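Local coordinates for DNA-binding transcriptional repressor YiaJ (Escherichia coli, PDB 1YSQ), which represses transcription of the yiaKLMNOPQRS operon, which may serve the use of 2,3-diketo-L-gulonate, and is represented here by its IclR-type effector-binding domain, at residues C66-H78 against A134-V148. Numbering follows the deposited sequence.
Sequences CSAMGKIYMAFGH and AVPVFDIHGRVPYAV. With PO4 (phosphate ion), chain D; PO4 (phosphate ion), chain B.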
ATOM      1  N   CYS A  66       4.801   9.032   1.919  1.00 23.83           N
ATOM      2  CA  CYS A  66       3.633   9.107   2.815  1.00 24.05           C
ATOM      3  C   CYS A  66       2.555   8.062   2.472  1.00 24.13           C
ATOM      4  O   CYS A  66       1.475   8.070   3.049  1.00 24.86           O
ATOM      5  CB  CYS A  66       3.043  10.542   2.823  1.00 23.69           C
ATOM      6  SG  CYS A  66       2.567  11.119   1.179  1.00 25.70           S
ATOM      7  N   SER A  67       2.872   7.168   1.535  1.00 24.05           N
ATOM      8  CA  SER A  67       1.983   6.090   1.094  1.00 23.57           C
ATOM      9  C   SER A  67       2.539   4.782   1.630  1.00 23.05           C
ATOM     10  O   SER A  67       3.719   4.479   1.418  1.00 23.33           O
ATOM     11  CB  SER A  67       1.923   6.044  -0.440  1.00 23.33           C
ATOM     12  OG  SER A  67       1.394   4.826  -0.946  1.00 25.28           O
ATOM     13  N   ALA A  68       1.701   3.996   2.306  1.00 22.63           N
ATOM     14  CA  ALA A  68       2.147   2.675   2.784  1.00 21.17           C
ATOM     15  C   ALA A  68       2.649   1.791   1.628  1.00 21.06           C
ATOM     16  O   ALA A  68       3.721   1.171   1.721  1.00 20.20           O
ATOM     17  CB  ALA A  68       1.041   1.969   3.588  1.00 21.81           C
ATOM     18  N   MET A  69       1.877   1.729   0.545  1.00 20.49           N
ATOM     19  CA  MET A  69       2.304   1.027  -0.675  1.00 19.98           C
ATOM     20  C   MET A  69       3.598   1.632  -1.255  1.00 20.26           C
ATOM     21  O   MET A  69       4.512   0.892  -1.652  1.00 20.39           O
ATOM     22  CB  MET A  69       1.172   1.015  -1.708  1.00 19.40           C
ATOM     23  CG  MET A  69      -0.034   0.088  -1.321  1.00 18.04           C
ATOM     24  SD  MET A  69      -1.358  -0.028  -2.584  1.00  4.88           S
ATOM     25  CE  MET A  69      -1.948   1.511  -2.469  1.00 15.42           C
ATOM     26  N   GLY A  70       3.685   2.967  -1.274  1.00 20.09           N
ATOM     27  CA  GLY A  70       4.890   3.659  -1.734  1.00 20.23           C
ATOM     28  C   GLY A  70       6.122   3.304  -0.901  1.00 20.34           C
ATOM     29  O   GLY A  70       7.212   3.113  -1.442  1.00 19.75           O
ATOM     30  N   LYS A  71       5.947   3.191   0.418  1.00 20.04           N
ATOM     31  CA  LYS A  71       7.052   2.796   1.294  1.00 20.24           C
ATOM     32  C   LYS A  71       7.505   1.363   1.004  1.00 20.54           C
ATOM     33  O   LYS A  71       8.707   1.065   1.024  1.00 20.82           O
ATOM     34  CB  LYS A  71       6.682   2.989   2.768  1.00 20.09           C
ATOM     35  CG  LYS A  71       6.602   4.472   3.155  1.00 20.87           C
ATOM     36  CD  LYS A  71       6.434   4.664   4.680  1.00 19.08           C
ATOM     37  CE  LYS A  71       5.084   4.110   5.151  1.00 21.29           C
ATOM     38  NZ  LYS A  71       4.824   4.339   6.604  1.00 19.84           N
ATOM     39  N   ILE A  72       6.555   0.488   0.680  1.00 19.64           N
ATOM     40  CA  ILE A  72       6.896  -0.876   0.248  1.00 19.05           C
ATOM     41  C   ILE A  72       7.779  -0.837  -1.000  1.00 19.23           C
ATOM     42  O   ILE A  72       8.805  -1.505  -1.059  1.00 18.64           O
ATOM     43  CB  ILE A  72       5.607  -1.688   0.009  1.00 18.82           C
ATOM     44  CG1 ILE A  72       4.995  -2.069   1.353  1.00 19.25           C
ATOM     45  CG2 ILE A  72       5.865  -2.953  -0.850  1.00 18.84           C
ATOM     46  CD1 ILE A  72       3.584  -2.566   1.241  1.00 19.94           C
ATOM     47  N   TYR A  73       7.394  -0.031  -1.993  1.00 18.45           N
ATOM     48  CA  TYR A  73       8.216   0.082  -3.203  1.00 18.69           C
ATOM     49  C   TYR A  73       9.633   0.518  -2.863  1.00 19.08           C
ATOM     50  O   TYR A  73      10.585  -0.070  -3.347  1.00 18.80           O
ATOM     51  CB  TYR A  73       7.586   1.058  -4.202  1.00 18.37           C
ATOM     52  CG  TYR A  73       6.241   0.594  -4.737  1.00 18.68           C
ATOM     53  CD1 TYR A  73       6.049  -0.727  -5.144  1.00 18.19           C
ATOM     54  CD2 TYR A  73       5.168   1.489  -4.855  1.00 19.23           C
ATOM     55  CE1 TYR A  73       4.812  -1.164  -5.658  1.00 20.50           C
ATOM     56  CE2 TYR A  73       3.916   1.060  -5.358  1.00 20.17           C
ATOM     57  CZ  TYR A  73       3.753  -0.261  -5.759  1.00 19.88           C
ATOM     58  OH  TYR A  73       2.540  -0.678  -6.269  1.00 19.41           O
ATOM     59  N   MET A  74       9.780   1.540  -2.017  1.00 19.14           N
ATOM     60  CA  MET A  74      11.139   1.964  -1.621  1.00 19.20           C
ATOM     61  C   MET A  74      11.881   0.890  -0.801  1.00 19.27           C
ATOM     62  O   MET A  74      13.094   0.700  -0.977  1.00 19.82           O
ATOM     63  CB  MET A  74      11.125   3.293  -0.866  1.00 19.09           C
ATOM     64  CG  MET A  74      10.843   4.519  -1.787  1.00 20.03           C
ATOM     65  SD  MET A  74      11.220   6.183  -1.099  1.00  8.59           S
ATOM     66  CE  MET A  74      10.266   6.141   0.241  1.00 13.40           C
ATOM     67  N   ALA A  75      11.158   0.193   0.078  1.00 19.12           N
ATOM     68  CA  ALA A  75      11.772  -0.815   0.949  1.00 20.15           C
ATOM     69  C   ALA A  75      12.385  -1.959   0.155  1.00 20.15           C
ATOM     70  O   ALA A  75      13.383  -2.544   0.575  1.00 20.62           O
ATOM     71  CB  ALA A  75      10.753  -1.352   1.959  1.00 19.47           C
ATOM     72  N   PHE A  76      11.782  -2.287  -0.985  1.00 20.44           N
ATOM     73  CA  PHE A  76      12.317  -3.339  -1.855  1.00 20.97           C
ATOM     74  C   PHE A  76      13.196  -2.837  -3.011  1.00 21.95           C
ATOM     75  O   PHE A  76      13.705  -3.638  -3.815  1.00 21.55           O
ATOM     76  CB  PHE A  76      11.173  -4.217  -2.345  1.00 21.25           C
ATOM     77  CG  PHE A  76      10.682  -5.166  -1.292  1.00 20.63           C
ATOM     78  CD1 PHE A  76      11.114  -6.494  -1.280  1.00 19.70           C
ATOM     79  CD2 PHE A  76       9.803  -4.721  -0.293  1.00 20.28           C
ATOM     80  CE1 PHE A  76      10.665  -7.386  -0.283  1.00 18.24           C
ATOM     81  CE2 PHE A  76       9.352  -5.580   0.698  1.00 20.27           C
ATOM     82  CZ  PHE A  76       9.796  -6.921   0.711  1.00 18.53           C
ATOM     83  N   GLY A  77      13.386  -1.516  -3.061  1.00 22.34           N
ATOM     84  CA  GLY A  77      14.299  -0.888  -4.000  1.00 22.65           C
ATOM     85  C   GLY A  77      15.720  -0.757  -3.454  1.00 23.41           C
ATOM     86  O   GLY A  77      16.061  -1.315  -2.400  1.00 22.56           O
ATOM     87  N   HIS A  78      16.557  -0.023  -4.187  1.00 23.45           N
ATOM     88  CA  HIS A  78      17.937   0.242  -3.775  1.00 24.04           C
ATOM     89  C   HIS A  78      18.005   1.397  -2.768  1.00 24.19           C
ATOM     90  O   HIS A  78      17.253   2.367  -2.910  1.00 24.14           O
ATOM     91  CB  HIS A  78      18.783   0.562  -5.006  1.00 23.36           C
ATOM     92  CG  HIS A  78      20.247   0.377  -4.784  1.00 24.10           C
ATOM     93  ND1 HIS A  78      21.040   1.348  -4.212  1.00 24.29           N
ATOM     94  CD2 HIS A  78      21.059  -0.684  -5.022  1.00 25.32           C
ATOM     95  CE1 HIS A  78      22.285   0.902  -4.124  1.00 25.45           C
ATOM     96  NE2 HIS A  78      22.325  -0.324  -4.616  1.00 25.98           N
ATOM     97  N   ALA A 134      -0.408  -2.408   4.245  1.00 17.89           N
ATOM     98  CA  ALA A 134      -0.086  -2.673   2.842  1.00 17.66           C
ATOM     99  C   ALA A 134       0.901  -3.840   2.725  1.00 17.86           C
ATOM    100  O   ALA A 134       1.692  -4.103   3.655  1.00 18.43           O
ATOM    101  CB  ALA A 134       0.495  -1.415   2.185  1.00 17.03           C
ATOM    102  N   VAL A 135       0.826  -4.548   1.599  1.00 18.72           N
ATOM    103  CA  VAL A 135       1.732  -5.650   1.282  1.00 18.51           C
ATOM    104  C   VAL A 135       2.196  -5.576  -0.187  1.00 19.01           C
ATOM    105  O   VAL A 135       1.493  -5.037  -1.041  1.00 18.53           O
ATOM    106  CB  VAL A 135       1.078  -7.050   1.527  1.00 19.05           C
ATOM    107  CG1 VAL A 135       0.843  -7.308   3.010  1.00 19.13           C
ATOM    108  CG2 VAL A 135      -0.218  -7.215   0.712  1.00 19.15           C
ATOM    109  N   PRO A 136       3.374  -6.124  -0.482  1.00 19.41           N
ATOM    110  CA  PRO A 136       3.857  -6.239  -1.869  1.00 19.42           C
ATOM    111  C   PRO A 136       3.162  -7.350  -2.660  1.00 20.01           C
ATOM    112  O   PRO A 136       2.698  -8.317  -2.060  1.00 20.03           O
ATOM    113  CB  PRO A 136       5.340  -6.589  -1.685  1.00 19.99           C
ATOM    114  CG  PRO A 136       5.379  -7.353  -0.353  1.00 18.73           C
ATOM    115  CD  PRO A 136       4.359  -6.639   0.497  1.00 19.41           C
ATOM    116  N   VAL A 137       3.072  -7.184  -3.986  1.00 19.58           N
ATOM    117  CA  VAL A 137       2.716  -8.263  -4.910  1.00 20.24           C
ATOM    118  C   VAL A 137       4.007  -8.517  -5.679  1.00 21.15           C
ATOM    119  O   VAL A 137       4.499  -7.634  -6.376  1.00 21.06           O
ATOM    120  CB  VAL A 137       1.591  -7.850  -5.897  1.00 21.44           C
ATOM    121  CG1 VAL A 137       1.355  -8.938  -6.984  1.00 20.81           C
ATOM    122  CG2 VAL A 137       0.314  -7.533  -5.133  1.00 20.97           C
ATOM    123  N   PHE A 138       4.594  -9.693  -5.504  1.00 21.76           N
ATOM    124  CA  PHE A 138       5.899  -9.961  -6.106  1.00 23.11           C
ATOM    125  C   PHE A 138       5.749 -10.483  -7.534  1.00 24.24           C
ATOM    126  O   PHE A 138       4.812 -11.239  -7.819  1.00 24.19           O
ATOM    127  CB  PHE A 138       6.664 -11.000  -5.259  1.00 22.92           C
ATOM    128  CG  PHE A 138       7.142 -10.471  -3.927  1.00 22.65           C
ATOM    129  CD1 PHE A 138       8.228  -9.594  -3.857  1.00 21.42           C
ATOM    130  CD2 PHE A 138       6.513 -10.870  -2.742  1.00 22.45           C
ATOM    131  CE1 PHE A 138       8.687  -9.104  -2.616  1.00 21.61           C
ATOM    132  CE2 PHE A 138       6.952 -10.391  -1.494  1.00 22.81           C
ATOM    133  CZ  PHE A 138       8.053  -9.497  -1.441  1.00 20.96           C
ATOM    134  N   ASP A 139       6.665 -10.105  -8.419  1.00 26.10           N
ATOM    135  CA  ASP A 139       6.775 -10.822  -9.697  1.00 28.54           C
ATOM    136  C   ASP A 139       7.645 -12.082  -9.516  1.00 29.70           C
ATOM    137  O   ASP A 139       8.113 -12.363  -8.404  1.00 29.27           O
ATOM    138  CB  ASP A 139       7.246  -9.919 -10.848  1.00 28.39           C
ATOM    139  CG  ASP A 139       8.717  -9.478 -10.733  1.00 30.93           C
ATOM    140  OD1 ASP A 139       9.521 -10.060  -9.953  1.00 30.23           O
ATOM    141  OD2 ASP A 139       9.158  -8.538 -11.429  1.00 31.37           O
ATOM    142  N   ILE A 140       7.847 -12.842 -10.594  1.00 31.68           N
ATOM    143  CA  ILE A 140       8.606 -14.099 -10.516  1.00 33.38           C
ATOM    144  C   ILE A 140      10.043 -13.901 -10.024  1.00 33.91           C
ATOM    145  O   ILE A 140      10.650 -14.831  -9.489  1.00 35.06           O
ATOM    146  CB  ILE A 140       8.588 -14.876 -11.873  1.00 33.70           C
ATOM    147  CG1 ILE A 140       8.927 -13.951 -13.045  1.00 34.62           C
ATOM    148  CG2 ILE A 140       7.236 -15.596 -12.075  1.00 35.02           C
ATOM    149  CD1 ILE A 140       9.595 -14.661 -14.219  1.00 38.35           C
ATOM    150  N   HIS A 141      10.570 -12.689 -10.193  1.00 34.10           N
ATOM    151  CA  HIS A 141      11.952 -12.372  -9.827  1.00 34.54           C
ATOM    152  C   HIS A 141      12.085 -11.690  -8.469  1.00 33.02           C
ATOM    153  O   HIS A 141      13.153 -11.205  -8.125  1.00 33.34           O
ATOM    154  CB  HIS A 141      12.598 -11.493 -10.905  1.00 35.19           C
ATOM    155  CG  HIS A 141      12.580 -12.098 -12.282  1.00 38.75           C
ATOM    156  ND1 HIS A 141      13.038 -13.374 -12.544  1.00 41.64           N
ATOM    157  CD2 HIS A 141      12.169 -11.594 -13.470  1.00 40.94           C
ATOM    158  CE1 HIS A 141      12.909 -13.628 -13.835  1.00 42.26           C
ATOM    159  NE2 HIS A 141      12.383 -12.565 -14.420  1.00 42.35           N
ATOM    160  N   GLY A 142      11.001 -11.633  -7.707  1.00 31.87           N
ATOM    161  CA  GLY A 142      11.034 -10.993  -6.403  1.00 30.22           C
ATOM    162  C   GLY A 142      11.060  -9.472  -6.430  1.00 29.23           C
ATOM    163  O   GLY A 142      11.285  -8.832  -5.401  1.00 28.96           O
ATOM    164  N   ARG A 143      10.828  -8.886  -7.601  1.00 27.99           N
ATOM    165  CA  ARG A 143      10.603  -7.447  -7.682  1.00 27.12           C
ATOM    166  C   ARG A 143       9.152  -7.171  -7.280  1.00 25.30           C
ATOM    167  O   ARG A 143       8.358  -8.104  -7.168  1.00 24.63           O
ATOM    168  CB  ARG A 143      10.906  -6.928  -9.091  1.00 28.37           C
ATOM    169  CG  ARG A 143      12.419  -6.862  -9.413  1.00 31.88           C
ATOM    170  CD  ARG A 143      12.705  -6.643 -10.896  1.00 38.74           C
ATOM    171  NE  ARG A 143      12.000  -7.651 -11.701  1.00 43.87           N
ATOM    172  CZ  ARG A 143      11.800  -7.592 -13.017  1.00 46.82           C
ATOM    173  NH1 ARG A 143      12.253  -6.567 -13.739  1.00 48.90           N
ATOM    174  NH2 ARG A 143      11.145  -8.576 -13.621  1.00 48.65           N
ATOM    175  N   VAL A 144       8.828  -5.903  -7.027  1.00 23.66           N
ATOM    176  CA  VAL A 144       7.513  -5.498  -6.531  1.00 21.88           C
ATOM    177  C   VAL A 144       6.846  -4.491  -7.504  1.00 21.74           C
ATOM    178  O   VAL A 144       6.971  -3.277  -7.345  1.00 21.75           O
ATOM    179  CB  VAL A 144       7.619  -4.882  -5.102  1.00 21.83           C
ATOM    180  CG1 VAL A 144       6.217  -4.555  -4.537  1.00 21.78           C
ATOM    181  CG2 VAL A 144       8.389  -5.827  -4.145  1.00 20.24           C
ATOM    182  N   PRO A 145       6.199  -4.995  -8.544  1.00 21.66           N
ATOM    183  CA  PRO A 145       5.521  -4.118  -9.507  1.00 21.51           C
ATOM    184  C   PRO A 145       4.204  -3.509  -8.987  1.00 20.79           C
ATOM    185  O   PRO A 145       3.799  -2.448  -9.477  1.00 21.44           O
ATOM    186  CB  PRO A 145       5.283  -5.058 -10.707  1.00 21.24           C
ATOM    187  CG  PRO A 145       5.108  -6.401 -10.071  1.00 22.30           C
ATOM    188  CD  PRO A 145       6.139  -6.414  -8.953  1.00 21.70           C
ATOM    189  N   TYR A 146       3.561  -4.163  -8.015  1.00 20.44           N
ATOM    190  CA  TYR A 146       2.216  -3.782  -7.543  1.00 19.88           C
ATOM    191  C   TYR A 146       2.161  -3.992  -6.039  1.00 19.57           C
ATOM    192  O   TYR A 146       2.998  -4.692  -5.472  1.00 18.27           O
ATOM    193  CB  TYR A 146       1.101  -4.627  -8.186  1.00 19.94           C
ATOM    194  CG  TYR A 146       1.174  -4.676  -9.683  1.00 21.91           C
ATOM    195  CD1 TYR A 146       0.747  -3.597 -10.459  1.00 24.11           C
ATOM    196  CD2 TYR A 146       1.707  -5.785 -10.329  1.00 24.50           C
ATOM    197  CE1 TYR A 146       0.851  -3.629 -11.840  1.00 24.66           C
ATOM    198  CE2 TYR A 146       1.801  -5.823 -11.713  1.00 24.39           C
ATOM    199  CZ  TYR A 146       1.377  -4.749 -12.449  1.00 25.81           C
ATOM    200  OH  TYR A 146       1.476  -4.803 -13.807  1.00 28.55           O
ATOM    201  N   ALA A 147       1.155  -3.398  -5.408  1.00 19.41           N
ATOM    202  CA  ALA A 147       0.981  -3.531  -3.970  1.00 19.28           C
ATOM    203  C   ALA A 147      -0.503  -3.400  -3.649  1.00 19.25           C
ATOM    204  O   ALA A 147      -1.270  -2.808  -4.419  1.00 18.40           O
ATOM    205  CB  ALA A 147       1.809  -2.459  -3.237  1.00 19.68           C
ATOM    206  N   VAL A 148      -0.903  -3.955  -2.511  1.00 19.22           N
ATOM    207  CA  VAL A 148      -2.304  -3.932  -2.104  1.00 19.34           C
ATOM    208  C   VAL A 148      -2.370  -3.314  -0.716  1.00 19.33           C
ATOM    209  O   VAL A 148      -1.493  -3.566   0.107  1.00 18.71           O
ATOM    210  CB  VAL A 148      -2.896  -5.369  -1.987  1.00 19.12           C
ATOM    211  CG1 VAL A 148      -4.415  -5.338  -1.684  1.00 19.76           C
ATOM    212  CG2 VAL A 148      -2.620  -6.202  -3.230  1.00 20.83           C
TER
HETATM  213  P   PO4 D 303      10.293  -2.075  -6.593  1.00 34.06           P
HETATM  214  O1  PO4 D 303       8.827  -1.701  -6.676  1.00 31.99           O
HETATM  215  O2  PO4 D 303      10.735  -2.112  -5.141  1.00 30.02           O
HETATM  216  O3  PO4 D 303      10.520  -3.416  -7.260  1.00 31.33           O
HETATM  217  O4  PO4 D 303      11.056  -0.975  -7.300  1.00 34.17           O
HETATM  218  P   PO4 B 301      -1.618   3.749   0.867  1.00 32.99           P
HETATM  219  O1  PO4 B 301      -1.244   4.433   2.195  1.00 29.61           O
HETATM  220  O2  PO4 B 301      -0.605   2.733   0.447  1.00 33.75           O
HETATM  221  O3  PO4 B 301      -2.995   3.113   0.932  1.00 33.22           O
HETATM  222  O4  PO4 B 301      -1.648   4.859  -0.170  1.00 35.04           O
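Ile-72 and Tyr-73 of helix 68-75, and Phe-76 after them, pack onto the hairpin of strands 130-137 and 146-153, part of the antiparallel sheet of this GAF-like IclR C-terminal domain. Ile-72 CD1 presses on Ala-134, with CD1 to CB at a tight 3.4 Å. Its CG2 branch rests on Pro-136 CB. Val-144 splits its methyls: CG1 meets Tyr-73 CE1 at 3.8 Å, and CG2 meets Phe-76 CB. CG1 lies anti to the backbone N (chi1 -176°), which sends one branch to Tyr-73 and the other to the base of the Phe-76 side chain. Phe-138 turns its edge to the face of Phe-76, an offset edge-to-face pair with planes at 71°. Tyr-73 CZ lies 3.9 Å from Ala-147 CB, and its OH hydrogen-bonds Ser-32 OG of the adjoining strand 28-35. A phenylalanine in place of Tyr-73 would probably leave Ser-32 OG without this partner. Met-69 SD sits 3.3 Å from Ala-147 O. At the helix start, Ser-67 is the N-cap, its OG accepting from Gly-70 N. The phosphate of chain B, probably from the crystallisation liquor, binds there: Met-69 N donates to its O2 at 2.7 Å, nearly straight at 172°.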